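Penicillin-binding protein (Bacillus halodurans, PDB 3TG9) probably reacts with penicillin-like beta-lactams through an active-site serine, as other members of the beta-lactamase family do. Local coordinates at residues H48-I53 with Y231-D236; A184-S189 with M238-A243. All coordinates share one frame; numbering follows the deposited sequence.

Contact 1 (H48-I53 with Y231-D236)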
# COMPACT_ATOMS: atom_id res chain seq x y z
N HIS B 48 -10.00 11.94 -16.78
CA HIS B 48 -10.32 12.41 -15.43
C HIS B 48 -9.58 11.64 -14.34
O HIS B 48 -9.84 11.83 -13.15
CB HIS B 48 -11.83 12.42 -15.21
CG HIS B 48 -12.57 13.26 -16.20
ND1 HIS B 48 -13.11 12.74 -17.36
CD2 HIS B 48 -12.81 14.59 -16.23
CE1 HIS B 48 -13.67 13.72 -18.05
NE2 HIS B 48 -13.51 14.85 -17.39
N THR B 49 -8.66 10.78 -14.76
CA THR B 49 -7.81 10.03 -13.85
C THR B 49 -6.89 10.98 -13.09
O THR B 49 -6.24 11.83 -13.71
CB THR B 49 -6.91 9.06 -14.62
OG1 THR B 49 -7.70 8.21 -15.45
CG2 THR B 49 -6.09 8.22 -13.66
N ARG B 50 -6.84 10.84 -11.77
CA ARG B 50 -5.89 11.62 -10.97
C ARG B 50 -4.51 10.97 -10.92
O ARG B 50 -4.39 9.76 -10.74
CB ARG B 50 -6.39 11.80 -9.55
CG ARG B 50 -7.49 12.79 -9.43
CD ARG B 50 -8.83 12.09 -9.29
NE ARG B 50 -9.73 13.00 -8.59
CZ ARG B 50 -10.62 12.62 -7.70
NH1 ARG B 50 -10.77 11.33 -7.41
NH2 ARG B 50 -11.38 13.54 -7.11
N PHE B 51 -3.48 11.80 -11.06
CA PHE B 51 -2.10 11.34 -11.04
C PHE B 51 -1.31 12.06 -9.95
O PHE B 51 -1.50 13.25 -9.73
CB PHE B 51 -1.42 11.59 -12.38
CG PHE B 51 -1.99 10.80 -13.52
CD1 PHE B 51 -1.43 9.58 -13.88
CD2 PHE B 51 -3.07 11.28 -14.25
CE1 PHE B 51 -1.94 8.86 -14.93
CE2 PHE B 51 -3.58 10.56 -15.31
CZ PHE B 51 -3.01 9.35 -15.65
N GLY B 52 -0.43 11.33 -9.27
CA GLY B 52 0.53 11.96 -8.38
C GLY B 52 1.52 12.74 -9.22
O GLY B 52 1.86 12.31 -10.33
N ILE B 53 2.00 13.87 -8.71
CA ILE B 53 2.89 14.73 -9.51
C ILE B 53 4.26 15.02 -8.87
O ILE B 53 5.02 15.87 -9.37
CB ILE B 53 2.20 16.06 -9.88
CG1 ILE B 53 2.08 16.98 -8.67
CG2 ILE B 53 0.80 15.79 -10.47
CD1 ILE B 53 1.33 18.28 -8.98
N TYR B 231 -2.03 15.16 -5.98
CA TYR B 231 -2.70 14.54 -7.13
C TYR B 231 -3.52 15.57 -7.89
O TYR B 231 -4.16 16.42 -7.28
CB TYR B 231 -3.63 13.42 -6.68
CG TYR B 231 -2.96 12.15 -6.16
CD1 TYR B 231 -2.83 11.03 -6.97
CD2 TYR B 231 -2.47 12.07 -4.86
CE1 TYR B 231 -2.23 9.86 -6.52
CE2 TYR B 231 -1.86 10.89 -4.38
CZ TYR B 231 -1.75 9.79 -5.22
OH TYR B 231 -1.17 8.62 -4.78
N VAL B 232 -3.50 15.50 -9.21
CA VAL B 232 -4.38 16.32 -10.03
C VAL B 232 -4.73 15.54 -11.27
O VAL B 232 -4.12 14.51 -11.55
CB VAL B 232 -3.70 17.63 -10.49
CG1 VAL B 232 -3.25 18.47 -9.29
CG2 VAL B 232 -2.53 17.32 -11.40
N THR B 233 -5.73 16.03 -12.00
CA THR B 233 -6.00 15.60 -13.37
C THR B 233 -5.30 16.59 -14.29
O THR B 233 -5.01 17.72 -13.87
CB THR B 233 -7.49 15.65 -13.69
OG1 THR B 233 -7.96 16.99 -13.53
CG2 THR B 233 -8.29 14.72 -12.77
N ALA B 234 -5.03 16.19 -15.53
CA ALA B 234 -4.35 17.07 -16.49
C ALA B 234 -5.04 18.42 -16.59
O ALA B 234 -4.39 19.47 -16.60
CB ALA B 234 -4.29 16.40 -17.87
N GLU B 235 -6.37 18.39 -16.68
CA GLU B 235 -7.14 19.61 -16.86
C GLU B 235 -7.21 20.48 -15.61
O GLU B 235 -7.26 21.70 -15.71
CB GLU B 235 -8.55 19.30 -17.40
CG GLU B 235 -9.31 20.56 -17.76
CD GLU B 235 -10.59 20.28 -18.53
OE1 GLU B 235 -11.00 19.09 -18.59
OE2 GLU B 235 -11.18 21.24 -19.08
N ASP B 236 -7.23 19.88 -14.43
CA ASP B 236 -7.05 20.66 -13.21
C ASP B 236 -5.65 21.34 -13.19
O ASP B 236 -5.49 22.41 -12.60
CB ASP B 236 -7.24 19.80 -11.95
CG ASP B 236 -8.68 19.81 -11.44
OD1 ASP B 236 -9.58 20.28 -12.17
OD2 ASP B 236 -8.91 19.36 -10.29
O HOH W 1 -5.94 13.36 -16.17
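Phe51 and Val232 face each other as the hydrogen-bonded pair of a short antiparallel bridge, and each backbone satisfies the other. Phe51 N gives its hydrogen to Val232 O at 2.8 Å; the return bond, Val232 N to Phe51 O, is longer at 3.1 Å. Both carbonyl oxygens also receive a CA-H...O contact, Val232 O from Arg50 CA and Phe51 O from Tyr231 CA. One residue on, at the non-hydrogen-bonded pair, Gly52 lays its CA over a face of the Tyr231 ring, 4.1 Å from the centroid, a CH-pi contact. The ring gets there with CG beside the backbone N (chi1 -71°), which brings CD1 within 3.3 Å of Gly52 N. Beyond the bridge the chains part and a water fills in, donating to Thr49 O and accepting from Ala234 N at 3.0 Å, so the first amide of helix 234-245 is satisfied. Thr233 divides its branches: CG2 packs against His48 O, while OG1 accepts from Asp236 N at 3.1 Å. The polar ends of Thr49 and Arg50 look elsewhere, to Glu46 N and Glu188 O. The whole is a two-stranded antiparallel sheet leading into a threonine N-cap, with the Ile53 side chain near, but not touching, Ser55 and Lys58, which fit an SxxK pattern and probably include the reactive serine.

Contact 2 (A184-S189 with M238-A243)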
# COMPACT_ATOMS: atom_id res chain seq x y z
N ALA B 184 -9.09 28.09 -7.69
CA ALA B 184 -8.73 28.00 -9.11
C ALA B 184 -9.59 27.00 -9.88
O ALA B 184 -9.28 26.68 -11.03
CB ALA B 184 -7.25 27.64 -9.26
N GLY B 185 -10.63 26.49 -9.24
CA GLY B 185 -11.59 25.63 -9.90
C GLY B 185 -11.17 24.18 -10.06
O GLY B 185 -11.74 23.46 -10.87
N MET B 186 -10.17 23.76 -9.29
CA MET B 186 -9.65 22.40 -9.36
C MET B 186 -10.37 21.44 -8.40
O MET B 186 -9.85 21.13 -7.32
CB MET B 186 -8.14 22.42 -9.06
CG MET B 186 -7.35 23.38 -9.96
SD MET B 186 -5.67 23.73 -9.36
CE MET B 186 -4.92 22.10 -9.49
N HIS B 187 -11.55 20.97 -8.78
CA HIS B 187 -12.38 20.14 -7.90
C HIS B 187 -12.03 18.65 -7.94
O HIS B 187 -12.61 17.87 -7.20
CB HIS B 187 -13.87 20.33 -8.23
CG HIS B 187 -14.26 21.75 -8.51
ND1 HIS B 187 -14.46 22.68 -7.51
CD2 HIS B 187 -14.48 22.39 -9.68
CE1 HIS B 187 -14.79 23.83 -8.06
NE2 HIS B 187 -14.81 23.69 -9.37
N GLU B 188 -11.10 18.27 -8.80
CA GLU B 188 -10.69 16.87 -8.90
C GLU B 188 -9.27 16.63 -8.38
O GLU B 188 -8.63 15.65 -8.77
CB GLU B 188 -10.78 16.39 -10.34
CG GLU B 188 -12.18 16.41 -10.92
CD GLU B 188 -12.33 15.42 -12.06
OE1 GLU B 188 -12.75 15.84 -13.16
OE2 GLU B 188 -12.00 14.23 -11.87
N SER B 189 -8.79 17.51 -7.52
CA SER B 189 -7.41 17.46 -7.04
C SER B 189 -7.35 17.40 -5.53
O SER B 189 -8.26 17.88 -4.85
CB SER B 189 -6.62 18.69 -7.53
OG SER B 189 -6.41 18.64 -8.92
N MET B 238 -4.11 22.30 -15.95
CA MET B 238 -4.38 23.38 -16.90
C MET B 238 -5.09 24.53 -16.19
O MET B 238 -4.71 25.68 -16.32
CB MET B 238 -5.25 22.87 -18.04
CG MET B 238 -5.58 23.93 -19.09
SD MET B 238 -7.05 23.51 -20.03
CE MET B 238 -8.32 24.14 -18.94
N LYS B 239 -6.13 24.22 -15.43
CA LYS B 239 -6.85 25.26 -14.70
C LYS B 239 -5.96 25.99 -13.71
O LYS B 239 -6.20 27.15 -13.38
CB LYS B 239 -8.05 24.68 -13.95
CG LYS B 239 -9.18 24.16 -14.83
CD LYS B 239 -10.37 23.72 -13.98
CE LYS B 239 -11.34 22.86 -14.78
NZ LYS B 239 -11.53 23.36 -16.17
N LEU B 240 -4.94 25.30 -13.19
CA LEU B 240 -4.07 25.93 -12.21
C LEU B 240 -3.19 27.01 -12.84
O LEU B 240 -3.01 28.09 -12.27
CB LEU B 240 -3.21 24.90 -11.46
CG LEU B 240 -2.25 25.66 -10.53
CD1 LEU B 240 -2.23 25.14 -9.12
CD2 LEU B 240 -0.85 25.76 -11.13
N TRP B 241 -2.65 26.72 -14.02
CA TRP B 241 -1.86 27.71 -14.76
C TRP B 241 -2.74 28.91 -15.14
O TRP B 241 -2.35 30.06 -14.95
CB TRP B 241 -1.30 27.07 -16.03
CG TRP B 241 -0.10 26.19 -15.83
CD1 TRP B 241 -0.02 24.85 -16.08
CD2 TRP B 241 1.20 26.59 -15.37
NE1 TRP B 241 1.25 24.38 -15.78
CE2 TRP B 241 2.02 25.44 -15.35
CE3 TRP B 241 1.75 27.81 -14.96
CZ2 TRP B 241 3.36 25.47 -14.95
CZ3 TRP B 241 3.08 27.84 -14.57
CH2 TRP B 241 3.87 26.68 -14.56
N LEU B 242 -3.92 28.62 -15.68
CA LEU B 242 -4.88 29.65 -16.07
C LEU B 242 -5.17 30.60 -14.91
O LEU B 242 -4.99 31.81 -15.03
CB LEU B 242 -6.16 29.02 -16.58
CG LEU B 242 -5.98 28.27 -17.91
CD1 LEU B 242 -7.28 27.63 -18.35
CD2 LEU B 242 -5.45 29.21 -18.98
N ALA B 243 -5.61 30.06 -13.78
CA ALA B 243 -5.88 30.87 -12.60
C ALA B 243 -4.66 31.68 -12.15
O ALA B 243 -4.80 32.82 -11.71
CB ALA B 243 -6.39 30.00 -11.46
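Ala184 and Ala243 bring their methyl groups together, CB to CB at 3.3 Å, tighter than ordinary van der Waals contact. Both CB atoms are directed at the opposite segment, and this small-on-small pairing lets the backbones approach closely, with 5.3 Å between the CA atoms of the two alanines. The second apolar contact is made by Met186. Its chi1 and extended chi2 carry the sulfur to the flank of Leu240, and the bend at chi3 (65°) folds the methyl CE alongside the same leucine: SD sits 3.4 Å from Leu240 CB and 3.7 Å from Leu240 CD1.

A different kind of contact is made by the lysine, whose aliphatic part lies along backbone carbonyls. Lys239 CB is 3.7 Å from Ala184 O, and farther out Lys239 CD comes to 3.4 Å from Gly185 O. The ammonium group itself leads away from the loop, toward Glu235, with which it forms a long, weak ion pair.

No hydrogen bond joins the two segments. The turn out of the helix is shaped by its own backbone at Gly185: with positive phi (80°), this is the C' residue of a Schellman motif closing helix 172-182, in which Met186 N reaches Phe181 O and Gly185 N reaches Gln182 O. A type I turn from Met186 to Ser189 follows. The contact thus sets the exit of helix 172-182 on one flank of helix 234-245, where Leu240 also meets Val180 and, on helix 58-70, Leu59 and Phe60, while Met238, Trp241 and Leu242 pack on Ile309 of strand 308-314.

Helix 234-245 runs through both contacts: its first turn belongs to contact 1 and its middle to contact 2, whose centres are 10 Å apart. Polar bonds tie them directly. Asp236 OD2 accepts from Glu188 N at 2.9 Å and also from Ser189 OG, so the helix start holds the turn that follows Met186. In the other direction, Arg50 NE donates to Glu188 O at 2.9 Å, leaving Glu188 gripped through its backbone by both segments of contact 1. Val232 CG1 packs on Ser189 OG at 3.2 Å. Through Ile53, contact 1 comes near, without touching, the probable active-site residues: Ser55 and Lys58 of the SxxK pattern, with Tyr152 probably the tyrosine of a YxN motif.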